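Local atomic coordinates of beta-galacturonidase (PDB entry 6NCX), a protein that probably hydrolyses terminal beta-linked hexuronic acid residues as a family 2 glycoside hydrolase and binds galacturonate in its active site. Residues Val75-Ser80 with Tyr132-Gly137. Sequence-based numbering, arbitrary orientation.
Sequences VSHTAS and YQSYGG
Ser-76 and Gly-137 face each other as an antiparallel, hydrogen-bonded pair, the one beta bridge between 75-80 and 132-137. Ser-76 N donates to Gly-137 O at 2.7 Å, with an angle of 169° at the hydrogen. The return bond, from Gly-137 N to Ser-76 O, is longer at 3.1 Å and more bent (153°), but arrives in the carbonyl plane on a lone pair. Ser-76 O also receives a CA-H...O contact from Gly-136 CA at 3.2 Å, which gives this buried carbonyl two approaches from consecutive glycines. The side chain of Ser-76 leaves the backbone toward 132-137: its CB lies 3.2 Å from Tyr-135 O. OG, set beside the backbone N and anti to the carbonyl carbon (chi1 -73°), is turned to Ser-139 OG, which it hydrogen-bonds, and to a water, with which it shares a hydrogen bond at 3.2 Å; that water accepts from Tyr-135 N, linking the hydroxyl to the loop backbone. The bridge joins the residues leading into strand 78-83, in the N-terminal beta-sandwich typical of family 2 glycosidases, to the long connection between strands 109-117 and 142-146. That connection reaches toward the TIM barrel, where Tyr-135 OH bonds Asp-280 and the side chain of Ser-134 lies about 10 Å from that of Arg-337, which binds galacturonate. The peptide bond joining Ser-76 to His-77 is cis. The imidazole of His-77 presents an edge to the loop, CD2 lying 4.2 Å from Ser-134 CB, while ND1 and Thr-78 OG1 share a hydrogen bond and the ring stacks on His-127, whose ND1 pairs with Ser-134 OG.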
loop_
_atom_site.group_PDB
_atom_site.type_symbol
_atom_site.label_atom_id
_atom_site.label_comp_id
_atom_site.label_asym_id
_atom_site.label_seq_id
_atom_site.Cartn_x
_atom_site.Cartn_y
_atom_site.Cartn_z
ATOM N N VAL C 75 -28.133 9.080 -19.557
ATOM C CA VAL C 75 -28.163 10.089 -18.497
ATOM C C VAL C 75 -28.414 9.392 -17.162
ATOM O O VAL C 75 -29.442 8.727 -16.993
ATOM C CB VAL C 75 -29.221 11.169 -18.772
ATOM C CG1 VAL C 75 -29.267 12.162 -17.638
ATOM C CG2 VAL C 75 -28.894 11.881 -20.085
ATOM N N SER C 76 -27.474 9.546 -16.217
ATOM C CA SER C 76 -27.488 8.820 -14.939
ATOM C C SER C 76 -28.220 9.634 -13.871
ATOM O O SER C 76 -27.779 10.737 -13.540
ATOM C CB SER C 76 -26.052 8.539 -14.455
ATOM O OG SER C 76 -25.366 7.530 -15.179
ATOM N N HIS C 77 -29.336 9.124 -13.337
ATOM C CA HIS C 77 -30.149 8.049 -13.911
ATOM C C HIS C 77 -31.569 8.534 -14.330
ATOM O O HIS C 77 -32.319 7.797 -14.980
ATOM C CB HIS C 77 -30.282 6.885 -12.931
ATOM C CG HIS C 77 -30.849 7.246 -11.581
ATOM N ND1 HIS C 77 -32.070 7.869 -11.412
ATOM C CD2 HIS C 77 -30.377 7.010 -10.331
ATOM C CE1 HIS C 77 -32.309 8.024 -10.121
ATOM N NE2 HIS C 77 -31.302 7.500 -9.443
ATOM N N THR C 78 -31.945 9.751 -13.928
ATOM C CA THR C 78 -33.231 10.353 -14.288
ATOM C C THR C 78 -32.979 11.700 -14.950
ATOM O O THR C 78 -32.269 12.542 -14.388
ATOM C CB THR C 78 -34.132 10.538 -13.056
ATOM O OG1 THR C 78 -34.497 9.261 -12.521
ATOM C CG2 THR C 78 -35.404 11.305 -13.417
ATOM N N ALA C 79 -33.561 11.909 -16.134
ATOM C CA ALA C 79 -33.279 13.085 -16.953
ATOM C C ALA C 79 -34.542 13.905 -17.208
ATOM O O ALA C 79 -35.641 13.357 -17.357
ATOM C CB ALA C 79 -32.651 12.694 -18.313
ATOM N N SER C 80 -34.360 15.229 -17.260
ATOM C CA SER C 80 -35.334 16.167 -17.814
ATOM C C SER C 80 -34.608 17.048 -18.822
ATOM O O SER C 80 -33.638 17.728 -18.472
ATOM C CB SER C 80 -35.987 17.025 -16.725
ATOM O OG SER C 80 -36.564 16.225 -15.698
ATOM N N TYR C 132 -23.394 -1.647 -6.265
ATOM C CA TYR C 132 -22.800 -0.916 -7.368
ATOM C C TYR C 132 -23.351 0.500 -7.270
ATOM O O TYR C 132 -24.466 0.708 -6.780
ATOM C CB TYR C 132 -23.105 -1.568 -8.740
ATOM C CG TYR C 132 -24.573 -1.592 -9.126
ATOM C CD1 TYR C 132 -25.426 -2.600 -8.661
ATOM C CD2 TYR C 132 -25.122 -0.588 -9.940
ATOM C CE1 TYR C 132 -26.788 -2.606 -9.009
ATOM C CE2 TYR C 132 -26.481 -0.590 -10.276
ATOM C CZ TYR C 132 -27.302 -1.601 -9.810
ATOM O OH TYR C 132 -28.636 -1.608 -10.147
ATOM N N GLN C 133 -22.551 1.468 -7.699
ATOM C CA GLN C 133 -22.915 2.866 -7.547
ATOM C C GLN C 133 -23.915 3.265 -8.621
ATOM O O GLN C 133 -23.839 2.803 -9.764
ATOM C CB GLN C 133 -21.659 3.735 -7.630
ATOM C CG GLN C 133 -21.908 5.239 -7.661
ATOM C CD GLN C 133 -22.361 5.788 -6.323
ATOM O OE1 GLN C 133 -23.446 5.479 -5.838
ATOM N NE2 GLN C 133 -21.524 6.610 -5.720
ATOM N N SER C 134 -24.867 4.107 -8.252
ATOM C CA SER C 134 -25.714 4.795 -9.233
ATOM C C SER C 134 -25.118 6.183 -9.413
ATOM O O SER C 134 -25.275 7.055 -8.553
ATOM C CB SER C 134 -27.176 4.864 -8.780
ATOM O OG SER C 134 -27.849 3.609 -8.890
ATOM N N TYR C 135 -24.407 6.388 -10.513
ATOM C CA TYR C 135 -23.746 7.672 -10.696
ATOM C C TYR C 135 -24.756 8.727 -11.115
ATOM O O TYR C 135 -25.951 8.456 -11.280
ATOM C CB TYR C 135 -22.623 7.585 -11.732
ATOM C CG TYR C 135 -21.415 6.817 -11.263
ATOM C CD1 TYR C 135 -21.283 5.453 -11.551
ATOM C CD2 TYR C 135 -20.408 7.446 -10.520
ATOM C CE1 TYR C 135 -20.184 4.734 -11.125
ATOM C CE2 TYR C 135 -19.309 6.740 -10.087
ATOM C CZ TYR C 135 -19.196 5.385 -10.398
ATOM O OH TYR C 135 -18.103 4.679 -9.984
ATOM N N GLY C 136 -24.264 9.939 -11.300
ATOM C CA GLY C 136 -25.083 11.030 -11.800
ATOM C C GLY C 136 -24.350 11.782 -12.885
ATOM O O GLY C 136 -23.134 11.936 -12.834
ATOM N N GLY C 137 -25.106 12.258 -13.865
ATOM C CA GLY C 137 -24.567 13.065 -14.939
ATOM C C GLY C 137 -24.884 12.475 -16.293
ATOM O O GLY C 137 -25.547 11.446 -16.419
HETATM O O HOH W 1 -25.104 5.298 -12.903
#